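Local coordinates for ferripyochelin binding protein (Pyrococcus horikoshii, PDB 1V3W) that is a gamma-class carbonic anhydrase, interconverting carbon dioxide and bicarbonate, and binds zinc and calcium, at the calcium ion site and the interface of chains A and B. Residues are numbered along the deposited sequence; one frame, centred on the assembly and turned at random. Chains: chain A/B/C, ferripyochelin binding protein.

Contact 1: the calcium ion site. Residues chain A 40, 61, 63; chain B 40, 61, 63; chain C 40, 61, 63. With CA (calcium ion), chain D.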
ATOM      1  N   SER A  40     -10.084   0.112   1.239  1.00  6.05           N
ATOM      2  CA  SER A  40      -8.938   0.885   0.775  1.00  8.04           C
ATOM      3  C   SER A  40      -8.366   0.482  -0.581  1.00  7.56           C
ATOM      4  O   SER A  40      -7.319   0.987  -0.988  1.00 11.67           O
ATOM      5  CB  SER A  40      -7.834   0.846   1.840  1.00 11.80           C
ATOM      6  OG  SER A  40      -7.406   2.154   2.190  1.00 14.77           O
ATOM      7  N   ASN A  61      -6.087  -2.276   0.315  1.00  5.53           N
ATOM      8  CA  ASN A  61      -4.993  -1.395  -0.082  1.00  5.85           C
ATOM      9  C   ASN A  61      -4.322  -1.698  -1.413  1.00  5.41           C
ATOM     10  O   ASN A  61      -3.189  -1.280  -1.661  1.00  6.41           O
ATOM     11  CB  ASN A  61      -3.959  -1.315   1.048  1.00  3.06           C
ATOM     12  CG  ASN A  61      -4.405  -0.385   2.159  1.00  6.40           C
ATOM     13  OD1 ASN A  61      -4.787   0.750   1.894  1.00  7.87           O
ATOM     14  ND2 ASN A  61      -4.364  -0.856   3.399  1.00  7.10           N
ATOM     15  N   SER A  63      -4.051  -1.318  -5.527  1.00  6.18           N
ATOM     16  CA  SER A  63      -4.331  -0.269  -6.499  1.00  4.82           C
ATOM     17  C   SER A  63      -4.314  -0.914  -7.878  1.00  4.59           C
ATOM     18  O   SER A  63      -3.456  -1.752  -8.169  1.00  5.54           O
ATOM     19  CB  SER A  63      -3.272   0.839  -6.474  1.00  7.60           C
ATOM     20  OG  SER A  63      -3.294   1.548  -5.254  1.00  6.43           O
TER
ATOM     21  N   SER B  40      -6.875   7.311  -1.584  1.00  6.05           N
ATOM     22  CA  SER B  40      -6.186   6.533  -0.561  1.00  8.04           C
ATOM     23  C   SER B  40      -4.738   6.930  -0.285  1.00  7.56           C
ATOM     24  O   SER B  40      -4.038   6.245   0.462  1.00 11.67           O
ATOM     25  CB  SER B  40      -6.260   5.044  -0.918  1.00 11.80           C
ATOM     26  OG  SER B  40      -6.779   4.278   0.159  1.00 14.77           O
ATOM     27  N   ASN B  61      -2.903   5.061  -2.880  1.00  5.53           N
ATOM     28  CA  ASN B  61      -2.334   4.268  -1.795  1.00  5.85           C
ATOM     29  C   ASN B  61      -0.886   4.554  -1.428  1.00  5.41           C
ATOM     30  O   ASN B  61      -0.211   3.722  -0.817  1.00  6.41           O
ATOM     31  CB  ASN B  61      -2.543   2.775  -2.081  1.00  3.06           C
ATOM     32  CG  ASN B  61      -3.958   2.332  -1.765  1.00  6.40           C
ATOM     33  OD1 ASN B  61      -4.457   2.597  -0.677  1.00  7.87           O
ATOM     34  ND2 ASN B  61      -4.609   1.662  -2.707  1.00  7.10           N
ATOM     35  N   SER B  63       1.993   6.652   0.682  1.00  6.18           N
ATOM     36  CA  SER B  63       2.083   7.260   2.003  1.00  4.82           C
ATOM     37  C   SER B  63       3.316   8.154   2.008  1.00  4.59           C
ATOM     38  O   SER B  63       4.364   7.779   1.476  1.00  5.54           O
ATOM     39  CB  SER B  63       2.244   6.213   3.110  1.00  7.60           C
ATOM     40  OG  SER B  63       1.094   5.405   3.231  1.00  6.43           O
TER
ATOM     41  N   SER C  40      -5.912   5.164   6.451  1.00  6.05           N
ATOM     42  CA  SER C  40      -5.905   4.154   5.399  1.00  8.04           C
ATOM     43  C   SER C  40      -5.401   2.772   5.806  1.00  7.56           C
ATOM     44  O   SER C  40      -5.231   1.897   4.955  1.00 11.67           O
ATOM     45  CB  SER C  40      -5.098   4.672   4.202  1.00 11.80           C
ATOM     46  OG  SER C  40      -5.848   4.592   2.999  1.00 14.77           O
ATOM     47  N   ASN C  61      -1.749   3.125   5.432  1.00  5.53           N
ATOM     48  CA  ASN C  61      -1.850   2.178   4.327  1.00  5.85           C
ATOM     49  C   ASN C  61      -1.365   0.761   4.595  1.00  5.41           C
ATOM     50  O   ASN C  61      -1.056   0.011   3.668  1.00  6.41           O
ATOM     51  CB  ASN C  61      -1.172   2.763   3.081  1.00  3.06           C
ATOM     52  CG  ASN C  61      -2.050   3.784   2.386  1.00  6.40           C
ATOM     53  OD1 ASN C  61      -3.212   3.508   2.108  1.00  7.87           O
ATOM     54  ND2 ASN C  61      -1.508   4.962   2.106  1.00  7.10           N
ATOM     55  N   SER C  63      -1.981  -3.112   5.923  1.00  6.18           N
ATOM     56  CA  SER C  63      -3.096  -4.050   5.922  1.00  4.82           C
ATOM     57  C   SER C  63      -2.730  -5.188   6.866  1.00  4.59           C
ATOM     58  O   SER C  63      -1.587  -5.654   6.874  1.00  5.54           O
ATOM     59  CB  SER C  63      -3.351  -4.642   4.532  1.00  7.60           C
ATOM     60  OG  SER C  63      -3.789  -3.657   3.622  1.00  6.43           O
TER
HETATM   61 CA    CA D3002      -5.281   2.906   1.410  0.50  9.37          CA

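Contact 2: the interface of chains A and B. Residues chain A 44, 46-47, 65, 68; chain B 38, 82, 158-159, 162, 165-166.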
ATOM      1  N   ARG A  44      -9.027   2.603 -10.419  1.00  7.79           N
ATOM      2  CA  ARG A  44      -9.192   3.863 -11.132  1.00  6.31           C
ATOM      3  C   ARG A  44      -9.274   3.678 -12.643  1.00  6.64           C
ATOM      4  O   ARG A  44      -8.261   3.553 -13.324  1.00  7.81           O
ATOM      5  CB  ARG A  44      -8.049   4.816 -10.750  1.00  6.90           C
ATOM      6  CG  ARG A  44      -8.164   6.223 -11.331  1.00  7.17           C
ATOM      7  CD  ARG A  44      -7.584   7.281 -10.376  1.00  6.75           C
ATOM      8  NE  ARG A  44      -6.175   7.062 -10.049  1.00  6.65           N
ATOM      9  CZ  ARG A  44      -5.152   7.509 -10.773  1.00  6.25           C
ATOM     10  NH1 ARG A  44      -5.366   8.209 -11.880  1.00  7.11           N
ATOM     11  NH2 ARG A  44      -3.908   7.263 -10.382  1.00  6.57           N
ATOM     12  N   ASP A  46      -9.849   5.668 -15.203  1.00  6.37           N
ATOM     13  CA  ASP A  46      -9.900   6.985 -15.836  1.00  5.93           C
ATOM     14  C   ASP A  46      -9.137   7.115 -17.153  1.00 10.04           C
ATOM     15  O   ASP A  46      -9.152   8.178 -17.777  1.00 10.29           O
ATOM     16  CB  ASP A  46      -9.447   8.073 -14.848  1.00  6.54           C
ATOM     17  CG  ASP A  46      -8.061   7.823 -14.275  1.00  7.32           C
ATOM     18  OD1 ASP A  46      -7.395   6.847 -14.682  1.00  7.32           O
ATOM     19  OD2 ASP A  46      -7.639   8.618 -13.406  1.00  7.65           O
ATOM     20  N   ILE A  47      -8.463   6.046 -17.566  1.00  8.85           N
ATOM     21  CA  ILE A  47      -7.752   6.037 -18.841  1.00  8.54           C
ATOM     22  C   ILE A  47      -8.345   4.858 -19.611  1.00 11.20           C
ATOM     23  O   ILE A  47      -9.313   5.033 -20.351  1.00 14.56           O
ATOM     24  CB  ILE A  47      -6.222   5.874 -18.652  1.00  8.25           C
ATOM     25  CG1 ILE A  47      -5.677   7.032 -17.803  1.00  9.53           C
ATOM     26  CG2 ILE A  47      -5.526   5.866 -20.011  1.00 10.99           C
ATOM     27  CD1 ILE A  47      -4.178   6.975 -17.554  1.00 11.50           C
ATOM     28  N   HIS A  65      -4.627   0.280 -11.966  1.00  6.99           N
ATOM     29  CA  HIS A  65      -4.688   1.397 -12.891  1.00  7.13           C
ATOM     30  C   HIS A  65      -4.275   0.909 -14.271  1.00  6.23           C
ATOM     31  O   HIS A  65      -4.024  -0.283 -14.467  1.00  6.70           O
ATOM     32  CB  HIS A  65      -3.759   2.520 -12.428  1.00  7.57           C
ATOM     33  CG  HIS A  65      -4.039   3.838 -13.078  1.00  7.33           C
ATOM     34  ND1 HIS A  65      -3.041   4.699 -13.476  1.00  8.47           N
ATOM     35  CD2 HIS A  65      -5.208   4.441 -13.397  1.00  8.01           C
ATOM     36  CE1 HIS A  65      -3.584   5.778 -14.016  1.00  9.21           C
ATOM     37  NE2 HIS A  65      -4.897   5.645 -13.981  1.00  9.08           N
ATOM     38  N   HIS A  68      -2.251   4.514 -21.254  1.00 13.92           N
ATOM     39  CA  HIS A  68      -2.876   4.646 -22.564  1.00 15.46           C
ATOM     40  C   HIS A  68      -2.497   3.460 -23.445  1.00 13.44           C
ATOM     41  O   HIS A  68      -1.315   3.175 -23.648  1.00 13.88           O
ATOM     42  CB  HIS A  68      -2.457   5.954 -23.242  1.00 16.48           C
ATOM     43  CG  HIS A  68      -3.146   7.167 -22.697  1.00 19.83           C
ATOM     44  ND1 HIS A  68      -2.686   7.857 -21.598  1.00 27.81           N
ATOM     45  CD2 HIS A  68      -4.274   7.802 -23.097  1.00 21.98           C
ATOM     46  CE1 HIS A  68      -3.499   8.868 -21.343  1.00 20.03           C
ATOM     47  NE2 HIS A  68      -4.470   8.856 -22.237  1.00 26.41           N
TER
ATOM     48  N   TRP B  38      -4.050  11.439  -5.226  1.00  7.52           N
ATOM     49  CA  TRP B  38      -5.054  10.460  -5.599  1.00  6.24           C
ATOM     50  C   TRP B  38      -5.679   9.627  -4.486  1.00  7.17           C
ATOM     51  O   TRP B  38      -5.226   9.659  -3.346  1.00  6.69           O
ATOM     52  CB  TRP B  38      -4.454   9.613  -6.726  1.00  6.91           C
ATOM     53  CG  TRP B  38      -4.073  10.516  -7.874  1.00  6.13           C
ATOM     54  CD1 TRP B  38      -2.894  11.195  -8.037  1.00  7.09           C
ATOM     55  CD2 TRP B  38      -4.949  10.979  -8.912  1.00  7.34           C
ATOM     56  NE1 TRP B  38      -2.988  12.054  -9.111  1.00  7.79           N
ATOM     57  CE2 TRP B  38      -4.226  11.933  -9.667  1.00  5.08           C
ATOM     58  CE3 TRP B  38      -6.259  10.666  -9.282  1.00  8.01           C
ATOM     59  CZ2 TRP B  38      -4.802  12.600 -10.761  1.00  6.71           C
ATOM     60  CZ3 TRP B  38      -6.823  11.328 -10.366  1.00  7.51           C
ATOM     61  CH2 TRP B  38      -6.088  12.278 -11.100  1.00  6.80           C
ATOM     62  N   HIS B  82       1.965   4.572  -7.632  1.00  5.05           N
ATOM     63  CA  HIS B  82       0.989   3.882  -6.813  1.00  6.04           C
ATOM     64  C   HIS B  82       1.667   3.034  -5.747  1.00  5.69           C
ATOM     65  O   HIS B  82       2.633   2.324  -6.033  1.00  6.38           O
ATOM     66  CB  HIS B  82       0.151   2.915  -7.662  1.00  6.83           C
ATOM     67  CG  HIS B  82      -0.368   3.495  -8.938  1.00  9.52           C
ATOM     68  ND1 HIS B  82      -1.538   4.222  -9.011  1.00  8.20           N
ATOM     69  CD2 HIS B  82       0.111   3.427 -10.203  1.00  7.54           C
ATOM     70  CE1 HIS B  82      -1.758   4.573 -10.265  1.00  7.88           C
ATOM     71  NE2 HIS B  82      -0.772   4.104 -11.010  1.00  8.25           N
ATOM     72  N   ILE B 158       1.000  14.073 -18.073  1.00 11.57           N
ATOM     73  CA  ILE B 158      -0.190  13.256 -18.273  1.00 11.24           C
ATOM     74  C   ILE B 158      -1.085  13.424 -17.052  1.00  8.63           C
ATOM     75  O   ILE B 158      -2.303  13.573 -17.167  1.00 10.57           O
ATOM     76  CB  ILE B 158       0.177  11.761 -18.433  1.00 14.95           C
ATOM     77  CG1 ILE B 158       0.875  11.543 -19.777  1.00 16.97           C
ATOM     78  CG2 ILE B 158      -1.074  10.894 -18.322  1.00 17.31           C
ATOM     79  CD1 ILE B 158       1.314  10.113 -20.024  1.00 15.99           C
ATOM     80  N   TYR B 159      -0.468  13.416 -15.877  1.00  9.40           N
ATOM     81  CA  TYR B 159      -1.208  13.563 -14.635  1.00  7.09           C
ATOM     82  C   TYR B 159      -1.803  14.936 -14.408  1.00  7.49           C
ATOM     83  O   TYR B 159      -2.863  15.062 -13.791  1.00  9.42           O
ATOM     84  CB  TYR B 159      -0.339  13.174 -13.448  1.00  9.19           C
ATOM     85  CG  TYR B 159      -0.593  11.757 -13.045  1.00  8.32           C
ATOM     86  CD1 TYR B 159       0.098  10.708 -13.641  1.00 11.17           C
ATOM     87  CD2 TYR B 159      -1.614  11.456 -12.148  1.00  8.37           C
ATOM     88  CE1 TYR B 159      -0.228   9.385 -13.357  1.00 13.00           C
ATOM     89  CE2 TYR B 159      -1.952  10.147 -11.860  1.00 10.25           C
ATOM     90  CZ  TYR B 159      -1.258   9.118 -12.467  1.00  9.82           C
ATOM     91  OH  TYR B 159      -1.625   7.826 -12.183  1.00 13.16           O
ATOM     92  N   LEU B 162      -4.886  14.715 -16.277  1.00 11.15           N
ATOM     93  CA  LEU B 162      -5.788  13.775 -15.622  1.00 12.53           C
ATOM     94  C   LEU B 162      -6.446  14.450 -14.423  1.00 10.00           C
ATOM     95  O   LEU B 162      -7.651  14.320 -14.206  1.00 10.62           O
ATOM     96  CB  LEU B 162      -4.999  12.541 -15.175  1.00 13.28           C
ATOM     97  CG  LEU B 162      -5.717  11.194 -15.093  1.00 19.07           C
ATOM     98  CD1 LEU B 162      -6.470  10.922 -16.390  1.00 14.48           C
ATOM     99  CD2 LEU B 162      -4.687  10.103 -14.837  1.00 15.97           C
ATOM    100  N   LYS B 165      -9.198  16.627 -15.433  1.00  9.40           N
ATOM    101  CA  LYS B 165     -10.352  15.840 -15.852  0.50  9.72           C
ATOM    102  C   LYS B 165     -11.187  15.414 -14.648  1.00 11.16           C
ATOM    103  O   LYS B 165     -12.415  15.407 -14.704  1.00 11.41           O
ATOM    104  CB  LYS B 165      -9.918  14.590 -16.616  0.50 13.21           C
ATOM    105  CG  LYS B 165      -9.466  14.818 -18.053  0.50 21.44           C
ATOM    106  CD  LYS B 165      -9.939  13.670 -18.946  0.50 29.81           C
ATOM    107  CE  LYS B 165     -10.117  12.371 -18.161  0.50 34.66           C
ATOM    108  NZ  LYS B 165     -11.361  11.658 -18.563  0.50 41.17           N
ATOM    109  N   HIS B 166     -10.514  15.048 -13.562  1.00  9.64           N
ATOM    110  CA  HIS B 166     -11.207  14.630 -12.348  1.00  8.40           C
ATOM    111  C   HIS B 166     -11.862  15.820 -11.657  1.00  9.68           C
ATOM    112  O   HIS B 166     -12.984  15.721 -11.168  1.00 11.45           O
ATOM    113  CB  HIS B 166     -10.231  13.948 -11.385  1.00  7.97           C
ATOM    114  CG  HIS B 166      -9.937  12.523 -11.734  1.00  8.26           C
ATOM    115  ND1 HIS B 166     -10.469  11.460 -11.035  1.00  8.40           N
ATOM    116  CD2 HIS B 166      -9.173  11.985 -12.713  1.00  7.65           C
ATOM    117  CE1 HIS B 166     -10.044  10.330 -11.568  1.00  8.90           C
ATOM    118  NE2 HIS B 166      -9.256  10.620 -12.588  1.00  7.84           N
TER

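Contact 3: the interface of chains A and B. Residues chain A 83, 85, 100, 102, 104, 120; chain B 82-83, 99-100, 117-118.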
ATOM      1  N   ASN A  83      -2.323  -5.067  -0.706  1.00  4.52           N
ATOM      2  CA  ASN A  83      -1.289  -4.126  -1.092  1.00  5.55           C
ATOM      3  C   ASN A  83      -0.528  -4.331  -2.388  1.00  7.30           C
ATOM      4  O   ASN A  83       0.495  -3.684  -2.631  1.00  8.52           O
ATOM      5  CB  ASN A  83      -0.326  -3.955   0.073  1.00  2.57           C
ATOM      6  CG  ASN A  83      -0.970  -3.243   1.213  1.00  2.99           C
ATOM      7  OD1 ASN A  83      -1.874  -3.772   1.851  1.00  4.10           O
ATOM      8  ND2 ASN A  83      -0.551  -2.010   1.447  1.00  5.85           N
ATOM      9  N   MET A  85      -0.243  -4.254  -6.612  1.00  5.61           N
ATOM     10  CA  MET A  85      -0.543  -3.202  -7.566  1.00  4.27           C
ATOM     11  C   MET A  85      -0.478  -3.772  -8.979  1.00  5.81           C
ATOM     12  O   MET A  85       0.541  -4.330  -9.382  1.00  6.71           O
ATOM     13  CB  MET A  85       0.472  -2.067  -7.388  1.00  6.30           C
ATOM     14  CG  MET A  85       0.054  -0.708  -7.917  1.00  6.07           C
ATOM     15  SD  MET A  85       0.050  -0.584  -9.705  1.00  7.64           S
ATOM     16  CE  MET A  85      -1.562   0.179  -9.977  1.00  7.34           C
ATOM     17  N   SER A 100       1.619  -7.442  -1.817  1.00  6.34           N
ATOM     18  CA  SER A 100       2.560  -6.376  -2.102  1.00  6.20           C
ATOM     19  C   SER A 100       3.404  -6.613  -3.350  1.00  9.70           C
ATOM     20  O   SER A 100       4.528  -6.133  -3.435  1.00 10.75           O
ATOM     21  CB  SER A 100       3.466  -6.158  -0.891  1.00  9.39           C
ATOM     22  OG  SER A 100       3.966  -4.832  -0.873  1.00 17.37           O
ATOM     23  N   VAL A 102       3.886  -6.477  -7.694  1.00  6.05           N
ATOM     24  CA  VAL A 102       3.613  -5.475  -8.718  1.00  7.36           C
ATOM     25  C   VAL A 102       3.590  -6.133 -10.092  1.00  7.56           C
ATOM     26  O   VAL A 102       4.476  -6.919 -10.420  1.00  8.96           O
ATOM     27  CB  VAL A 102       4.700  -4.372  -8.734  1.00  7.62           C
ATOM     28  CG1 VAL A 102       4.361  -3.316  -9.776  1.00 10.17           C
ATOM     29  CG2 VAL A 102       4.835  -3.750  -7.350  1.00  8.21           C
ATOM     30  N   LEU A 104       3.423  -5.000 -13.993  1.00  8.01           N
ATOM     31  CA  LEU A 104       3.518  -3.827 -14.849  1.00  9.42           C
ATOM     32  C   LEU A 104       2.879  -3.921 -16.235  1.00 11.09           C
ATOM     33  O   LEU A 104       2.451  -4.988 -16.680  1.00  9.48           O
ATOM     34  CB  LEU A 104       4.985  -3.393 -14.942  1.00  9.65           C
ATOM     35  CG  LEU A 104       5.548  -3.031 -13.558  1.00  8.56           C
ATOM     36  CD1 LEU A 104       7.041  -2.760 -13.635  1.00 12.73           C
ATOM     37  CD2 LEU A 104       4.806  -1.816 -13.015  1.00 14.08           C
ATOM     38  N   VAL A 120       8.033  -8.479  -8.681  1.00  7.64           N
ATOM     39  CA  VAL A 120       7.689  -7.453  -9.655  1.00  7.98           C
ATOM     40  C   VAL A 120       7.764  -8.044 -11.053  1.00  9.65           C
ATOM     41  O   VAL A 120       8.836  -8.441 -11.510  1.00 12.10           O
ATOM     42  CB  VAL A 120       8.656  -6.242  -9.587  1.00 12.01           C
ATOM     43  CG1 VAL A 120       8.319  -5.241 -10.697  1.00 11.00           C
ATOM     44  CG2 VAL A 120       8.558  -5.571  -8.226  1.00 12.97           C
TER
ATOM     45  N   HIS B  82       1.965   4.572  -7.632  1.00  5.05           N
ATOM     46  CA  HIS B  82       0.989   3.882  -6.813  1.00  6.04           C
ATOM     47  C   HIS B  82       1.667   3.034  -5.747  1.00  5.69           C
ATOM     48  O   HIS B  82       2.633   2.324  -6.033  1.00  6.38           O
ATOM     49  CB  HIS B  82       0.151   2.915  -7.662  1.00  6.83           C
ATOM     50  CG  HIS B  82      -0.368   3.495  -8.938  1.00  9.52           C
ATOM     51  ND1 HIS B  82      -1.538   4.222  -9.011  1.00  8.20           N
ATOM     52  CD2 HIS B  82       0.111   3.427 -10.203  1.00  7.54           C
ATOM     53  CE1 HIS B  82      -1.758   4.573 -10.265  1.00  7.88           C
ATOM     54  NE2 HIS B  82      -0.772   4.104 -11.010  1.00  8.25           N
ATOM     55  N   ASN B  83       1.163   3.120  -4.525  1.00  4.52           N
ATOM     56  CA  ASN B  83       1.664   2.359  -3.397  1.00  5.55           C
ATOM     57  C   ASN B  83       3.103   2.536  -2.947  1.00  7.30           C
ATOM     58  O   ASN B  83       3.616   1.751  -2.145  1.00  8.52           O
ATOM     59  CB  ASN B  83       1.352   0.887  -3.624  1.00  2.57           C
ATOM     60  CG  ASN B  83      -0.112   0.622  -3.540  1.00  2.99           C
ATOM     61  OD1 ASN B  83      -0.878   1.064  -4.389  1.00  4.10           O
ATOM     62  ND2 ASN B  83      -0.526  -0.057  -2.481  1.00  5.85           N
ATOM     63  N   ILE B  99       6.477   2.300  -8.710  1.00  8.16           N
ATOM     64  CA  ILE B  99       5.338   1.710  -8.035  1.00  6.80           C
ATOM     65  C   ILE B  99       5.829   0.823  -6.901  1.00  7.11           C
ATOM     66  O   ILE B  99       6.745   0.014  -7.069  1.00  7.72           O
ATOM     67  CB  ILE B  99       4.501   0.877  -9.027  1.00  6.82           C
ATOM     68  CG1 ILE B  99       3.837   1.815 -10.035  1.00  7.81           C
ATOM     69  CG2 ILE B  99       3.462   0.045  -8.284  1.00  6.61           C
ATOM     70  CD1 ILE B  99       3.208   1.106 -11.210  1.00  8.60           C
ATOM     71  N   SER B 100       5.229   1.020  -5.738  1.00  6.34           N
ATOM     72  CA  SER B 100       5.555   0.253  -4.551  1.00  6.20           C
ATOM     73  C   SER B 100       7.021   0.342  -4.140  1.00  9.70           C
ATOM     74  O   SER B 100       7.551  -0.587  -3.542  1.00 10.75           O
ATOM     75  CB  SER B 100       5.157  -1.207  -4.762  1.00  9.39           C
ATOM     76  OG  SER B 100       4.905  -1.842  -3.519  1.00 17.37           O
ATOM     77  N   ALA B 117      10.333  -0.032  -9.837  1.00  8.13           N
ATOM     78  CA  ALA B 117       9.246  -0.557  -9.022  1.00  9.74           C
ATOM     79  C   ALA B 117       9.811  -1.486  -7.956  1.00  8.91           C
ATOM     80  O   ALA B 117      10.660  -2.329  -8.243  1.00 10.46           O
ATOM     81  CB  ALA B 117       8.257  -1.316  -9.899  1.00 12.85           C
ATOM     82  N   GLY B 118       9.346  -1.313  -6.725  1.00  7.74           N
ATOM     83  CA  GLY B 118       9.804  -2.153  -5.630  1.00  9.24           C
ATOM     84  C   GLY B 118      11.191  -1.876  -5.077  1.00 10.92           C
ATOM     85  O   GLY B 118      11.625  -2.545  -4.140  1.00 12.85           O
TER
HETATM   86  O   HOH W   1       2.590  -3.381  -4.438  1.00 12.10           O

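Contact 1: the calcium ion site
With CG anti to the carbonyl carbon (chi1 -78°), A:Asn61 and its copies in chains B and C turn their amides toward the point where three subunits meet, and A:Ser40 and its copies, at the less usual chi1 of -127°, swing their hydroxyls to the same point. Both residues sit in loops at positive phi. The result is a calcium site built on the threefold arrangement of the trimer: a carboxamide oxygen from every chain, such as A:Asn61 OD1 at 2.3 Å from CA, caps one side, and a hydroxyl from every chain, such as A:Ser40 OG at 2.4 Å from CA, caps the other. The six oxygens form a distorted six-coordinate shell around a partly occupied ion, and unseen waters may add to it. All six groups are formally neutral, so no carboxylate among them offsets the ion's charge. By drawing on every chain, the ion ties the subunits together and is likely to support the trimer. The second shell fixes the amides. Neighbouring amide planes stand nearly perpendicular, and B:Asn61 ND2 donates in its own plane to the backbone carbonyl A:Ser40 O, nearly along the C=O axis. A straighter bond, 166° at the hydrogen, runs from B:Asn61 ND2 to the hydroxyl A:Ser63 OG over 2.9 Å.

Contact 2: the interface of chains A and B
B:Leu162 forms the apolar centre, reaching tip to tip toward A:Arg44 so that its CD2 methyl lies 3.6 Å from A:Arg44 NH1; A:Ile47 CD1 crosses the same branch at 4.2 Å from B:Leu162 CD2. Beside it the guanidinium of A:Arg44, carried by a chain bent at chi2 and chi3, lies nearly parallel to the indole of B:Trp38, as a cation-pi stack with planes 21° apart. Its opposite face meets the imidazole of A:His65, a zinc-site histidine. In its own plane, A:Arg44 NH2 donates to the phenol oxygen B:Tyr159 OH at 3.0 Å, while A:Arg44 NH1 makes a salt bridge and hydrogen bond to A:Asp46 OD2 through the syn lone pair. That carboxylate oxygen is gripped twice, for B:His166 NE2 donates to the anti lone pair of A:Asp46 OD2 at 2.7 Å. The other oxygen, A:Asp46 OD1, accepts from A:His65 NE2 at 2.9 Å, in the imidazole plane; this would hold the ring's rotation and probably make it a more electron-rich metal ligand. The ring of B:His82, also a zinc-site residue, meets A:His65 edge to face. This zinc-site boundary lies where strands 42-45 and 63-65 of chain A, with the loop after the first, meet helix 146-169 and loops of chain B.

Contact 3: the interface of chains A and B
The left-handed beta-helix of this gamma-class enzyme stacks short strands and turns into successive coils, and here strands 85-87, 102-103 and 120-121 of chain A pack against turns of chain B. A:Met85 is the main wedge. Its CG stands anti to the backbone N (chi1 -159°), and bends at chi2 and chi3 lead the thioether over B:Ile99 and the terminal methyl on to B:His82. A:Met85 CG lies 3.5 Å from the branch methyl B:Ile99 CG2, the two side chains crossing at about a right angle. A:Met85 CE then sits over one face of the B:His82 ring, 3.6 Å above the plane and displaced toward the rim, a CH-pi contact. An alanine here would remove CG, the sulfur and the terminal methyl, and would probably loosen the packing on B:Ile99 and strip the methyl cover from one face of the zinc-site imidazole. B:Ile99 is met again by A:Leu104, tip to tip, with A:Leu104 CD2 3.8 Å from B:Ile99 CD1, while A:Val102 CG2 touches B:Ser100 CB at 3.6 Å. Farther along, A:Val120 CG1 packs on the methyl B:Ala117 CB. The polar link is indirect: a water bridges the carbonyl A:Asn83 O, at 2.8 Å, and the hydroxyl B:Ser100 OG, at 2.9 Å. This largely apolar seam holds two subunits side by side and is likely to steady a histidine of the zinc site.

All three contacts lie at subunit boundaries, contact 1 where three chains meet and contacts 2 and 3 between chains A and B. The C-alpha centres of contact 1 and contact 3 are about 12 Å apart, those of contact 2 and contact 3 about 16 Å, and those of contact 1 and contact 2 about 17 Å. Contacts 2 and 3 share B:His82, so the packing of the apolar seam could influence the position of a zinc-site histidine. Strand 63-65 of chain A carries A:Ser63, in contact 1, and A:His65, in contact 2, a short covalent route that may relate the calcium and zinc sites. Trimer assembly and active-site architecture therefore appear interdependent.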